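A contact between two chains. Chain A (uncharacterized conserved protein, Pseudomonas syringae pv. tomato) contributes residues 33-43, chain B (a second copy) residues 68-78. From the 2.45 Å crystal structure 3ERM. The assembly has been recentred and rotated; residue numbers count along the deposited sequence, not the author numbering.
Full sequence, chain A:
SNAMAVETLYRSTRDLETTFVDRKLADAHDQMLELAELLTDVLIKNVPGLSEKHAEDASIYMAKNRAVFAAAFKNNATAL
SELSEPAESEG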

# COMPACT_ATOMS: atom_id res chain seq x y z
N LEU A 33 -5.65 -10.95 -6.31
CA LEU A 33 -5.64 -11.83 -5.17
C LEU A 33 -4.23 -12.18 -4.78
O LEU A 33 -3.87 -12.03 -3.61
CB LEU A 33 -6.41 -13.11 -5.48
CG LEU A 33 -7.88 -12.90 -5.80
CD1 LEU A 33 -8.44 -14.09 -6.58
CD2 LEU A 33 -8.66 -12.62 -4.52
N GLU A 34 -3.44 -12.64 -5.74
CA GLU A 34 -2.05 -12.98 -5.45
C GLU A 34 -1.30 -11.80 -4.79
O GLU A 34 -0.52 -12.01 -3.89
CB GLU A 34 -1.33 -13.49 -6.70
CG GLU A 34 0.13 -13.88 -6.44
CD GLU A 34 1.02 -13.95 -7.72
OE1 GLU A 34 0.58 -13.53 -8.85
OE2 GLU A 34 2.20 -14.43 -7.56
N LEU A 35 -1.59 -10.57 -5.23
CA LEU A 35 -1.02 -9.36 -4.63
C LEU A 35 -1.55 -9.07 -3.24
O LEU A 35 -0.80 -8.61 -2.37
CB LEU A 35 -1.33 -8.12 -5.48
CG LEU A 35 -0.80 -6.78 -4.93
CD1 LEU A 35 0.74 -6.69 -4.83
CD2 LEU A 35 -1.33 -5.61 -5.78
N ALA A 36 -2.84 -9.28 -3.04
CA ALA A 36 -3.43 -8.94 -1.78
C ALA A 36 -2.80 -9.90 -0.77
O ALA A 36 -2.42 -9.51 0.35
CB ALA A 36 -4.97 -9.09 -1.84
N GLU A 37 -2.63 -11.15 -1.20
CA GLU A 37 -2.07 -12.17 -0.34
C GLU A 37 -0.60 -11.93 0.07
O GLU A 37 -0.22 -12.18 1.20
CB GLU A 37 -2.19 -13.52 -1.02
CG GLU A 37 -1.81 -14.65 -0.11
CD GLU A 37 -1.96 -15.97 -0.78
OE1 GLU A 37 -2.57 -16.00 -1.87
OE2 GLU A 37 -1.45 -16.97 -0.22
N LEU A 38 0.22 -11.46 -0.86
CA LEU A 38 1.59 -11.19 -0.51
C LEU A 38 1.65 -9.95 0.36
O LEU A 38 2.36 -9.94 1.36
CB LEU A 38 2.45 -11.05 -1.78
CG LEU A 38 2.59 -12.32 -2.62
CD1 LEU A 38 3.07 -12.02 -4.04
CD2 LEU A 38 3.49 -13.38 -2.00
N LEU A 39 0.85 -8.94 0.04
CA LEU A 39 0.77 -7.73 0.88
C LEU A 39 0.37 -8.00 2.34
O LEU A 39 0.93 -7.40 3.26
CB LEU A 39 -0.26 -6.78 0.31
CG LEU A 39 0.01 -5.41 -0.30
CD1 LEU A 39 1.47 -5.09 -0.62
CD2 LEU A 39 -0.91 -5.27 -1.54
N THR A 40 -0.61 -8.88 2.53
CA THR A 40 -1.05 -9.30 3.83
C THR A 40 0.12 -9.88 4.55
O THR A 40 0.35 -9.54 5.70
CB THR A 40 -2.09 -10.38 3.72
OG1 THR A 40 -3.23 -9.81 3.07
CG2 THR A 40 -2.49 -10.94 5.14
N ASP A 41 0.85 -10.74 3.86
CA ASP A 41 1.95 -11.35 4.50
C ASP A 41 3.07 -10.39 4.89
O ASP A 41 3.67 -10.57 5.98
CB ASP A 41 2.54 -12.48 3.72
CG ASP A 41 3.72 -13.10 4.48
OD1 ASP A 41 3.49 -13.55 5.65
OD2 ASP A 41 4.88 -13.05 3.95
N VAL A 42 3.40 -9.42 4.02
CA VAL A 42 4.50 -8.51 4.38
C VAL A 42 4.06 -7.59 5.51
O VAL A 42 4.86 -7.23 6.35
CB VAL A 42 5.17 -7.70 3.20
CG1 VAL A 42 5.27 -8.51 1.91
CG2 VAL A 42 4.51 -6.40 2.99
N LEU A 43 2.78 -7.25 5.55
CA LEU A 43 2.26 -6.36 6.57
C LEU A 43 2.22 -6.99 7.94
O LEU A 43 2.68 -6.38 8.92
CB LEU A 43 0.90 -5.80 6.19
CG LEU A 43 0.88 -4.78 5.04
CD1 LEU A 43 -0.59 -4.34 4.81
CD2 LEU A 43 1.77 -3.56 5.33
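Chain B, residues 68-78: VFAAAFKNNAT

Residues 33-43 of chain A are helical throughout, one stretch of a longer helix held by regular i to i+4 backbone hydrogen bonds such as L39(A) N to L35(A) O at 2.9 Å. Chain B enters the stretch as a helix, in which F73(B) N donates to F69(B) O at 2.7 Å. Further along, N76(B) takes an extended conformation, with phi/psi of -152/142°, and A77(B) and T78(B) begin a 3-10 segment. The two helices run nearly antiparallel, their N-to-C directions 156° apart, but their axes come no closer than 11.2 Å. The backbones approach more nearly beyond the chain B helix, where the CA atoms of L35(A) and A77(B) lie 5.2 Å apart.

The antiparallel course sets the order of the contacts: V42(A) and L39(A) meet F69(B), L39(A) and L35(A) meet F73(B), and L35(A) and L38(A) meet A77(B). No hydrogen bond crosses between the stretches, and the 403 Å² they bury rests mainly on apolar packing.

Where the helix axes are far apart, long side chains fill the space. The CA-to-CB bonds of F69(B) and F73(B) point sideways, yet their rings, carried by m rotamers at chi1, reach chain A. L39(A) touches both: its CD1 lies at the edge of the F69(B) ring, 3.8 Å from F69(B) CE2, while its CD2 is 4.1 Å from F73(B) CE1. Its chi angles of -113° and 13° fall between the usual wells. V42(A) points toward chain B and places CG2 4.0 Å from F69(B) CZ. L35(A), also directed sideways at CB, brings its branched end across, with CD2 4.0 Å from F73(B) CD1. The CA-to-CB bond of A72(B) points toward chain A, and A72(B) O is 4.1 Å from L35(A) CD1.

Where the backbones close in, a small residue suffices. A77(B) directs its single methyl toward chain A, where CB lies 3.7 Å from L35(A) CD1 and only 3.2 Å from L38(A) CD1, a very tight apolar contact.

At the exposed margin, E34(A) OE2 comes within 4.2 Å of T78(B) CG2, a contact with a methyl that gives the carboxylate no polar partner here. The hydroxyl of T78(B) is engaged within its own chain, OG1 donating to N76(B) OD1 at 3.1 Å, a bond that links the 3-10 segment to the preceding loop.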

# COMPACT_ATOMS: atom_id res chain seq x y z
N VAL B 68 10.03 -0.29 -3.72
CA VAL B 68 9.68 -1.70 -3.77
C VAL B 68 8.17 -1.83 -3.92
O VAL B 68 7.71 -2.55 -4.80
CB VAL B 68 10.22 -2.48 -2.54
CG1 VAL B 68 9.58 -3.83 -2.44
CG2 VAL B 68 11.71 -2.66 -2.67
N PHE B 69 7.39 -1.11 -3.10
CA PHE B 69 5.92 -1.19 -3.24
C PHE B 69 5.42 -0.72 -4.61
O PHE B 69 4.53 -1.35 -5.21
CB PHE B 69 5.16 -0.48 -2.11
CG PHE B 69 5.20 -1.23 -0.81
CD1 PHE B 69 6.29 -1.15 0.04
CD2 PHE B 69 4.13 -2.06 -0.44
CE1 PHE B 69 6.33 -1.87 1.24
CE2 PHE B 69 4.15 -2.78 0.76
CZ PHE B 69 5.27 -2.69 1.60
N ALA B 70 5.99 0.38 -5.11
CA ALA B 70 5.68 0.88 -6.45
C ALA B 70 5.87 -0.21 -7.44
O ALA B 70 5.02 -0.42 -8.30
CB ALA B 70 6.54 2.09 -6.85
N ALA B 71 6.97 -0.93 -7.35
CA ALA B 71 7.25 -1.99 -8.34
C ALA B 71 6.23 -3.15 -8.20
O ALA B 71 5.78 -3.71 -9.20
CB ALA B 71 8.69 -2.49 -8.24
N ALA B 72 5.88 -3.47 -6.96
CA ALA B 72 4.90 -4.49 -6.68
C ALA B 72 3.54 -4.11 -7.23
O ALA B 72 2.87 -4.93 -7.80
CB ALA B 72 4.79 -4.74 -5.15
N PHE B 73 3.10 -2.88 -6.99
CA PHE B 73 1.77 -2.46 -7.40
C PHE B 73 1.68 -2.36 -8.91
O PHE B 73 0.69 -2.75 -9.46
CB PHE B 73 1.41 -1.10 -6.81
CG PHE B 73 0.90 -1.17 -5.42
CD1 PHE B 73 -0.29 -1.83 -5.13
CD2 PHE B 73 1.58 -0.55 -4.38
CE1 PHE B 73 -0.77 -1.89 -3.81
CE2 PHE B 73 1.09 -0.60 -3.04
CZ PHE B 73 -0.08 -1.29 -2.78
N LYS B 74 2.72 -1.81 -9.54
CA LYS B 74 2.80 -1.63 -10.99
C LYS B 74 2.55 -3.00 -11.60
O LYS B 74 1.41 -3.37 -11.88
CB LYS B 74 4.16 -1.04 -11.45
CG LYS B 74 4.09 -0.05 -12.66
CD LYS B 74 5.49 0.32 -13.28
CE LYS B 74 5.43 1.57 -14.22
NZ LYS B 74 6.46 1.67 -15.33
N ASN B 75 3.62 -3.76 -11.78
CA ASN B 75 3.56 -4.98 -12.58
C ASN B 75 3.35 -6.28 -11.83
O ASN B 75 2.47 -7.06 -12.19
CB ASN B 75 4.80 -5.07 -13.48
CG ASN B 75 5.97 -4.23 -12.96
OD1 ASN B 75 6.23 -4.17 -11.75
ND2 ASN B 75 6.68 -3.58 -13.89
N ASN B 76 4.13 -6.52 -10.78
CA ASN B 76 4.11 -7.83 -10.16
C ASN B 76 4.45 -7.84 -8.70
O ASN B 76 5.36 -7.12 -8.20
CB ASN B 76 5.01 -8.80 -10.92
CG ASN B 76 6.48 -8.57 -10.63
OD1 ASN B 76 7.27 -9.51 -10.61
ND2 ASN B 76 6.86 -7.31 -10.38
N ALA B 77 3.73 -8.71 -8.01
CA ALA B 77 3.74 -8.77 -6.58
C ALA B 77 5.09 -9.27 -6.06
O ALA B 77 5.55 -8.86 -4.99
CB ALA B 77 2.60 -9.66 -6.10
N THR B 78 5.75 -10.12 -6.83
CA THR B 78 6.95 -10.78 -6.35
C THR B 78 8.13 -9.83 -6.16
O THR B 78 9.16 -10.23 -5.63
CB THR B 78 7.30 -11.93 -7.26
OG1 THR B 78 8.07 -11.43 -8.37
CG2 THR B 78 5.99 -12.60 -7.75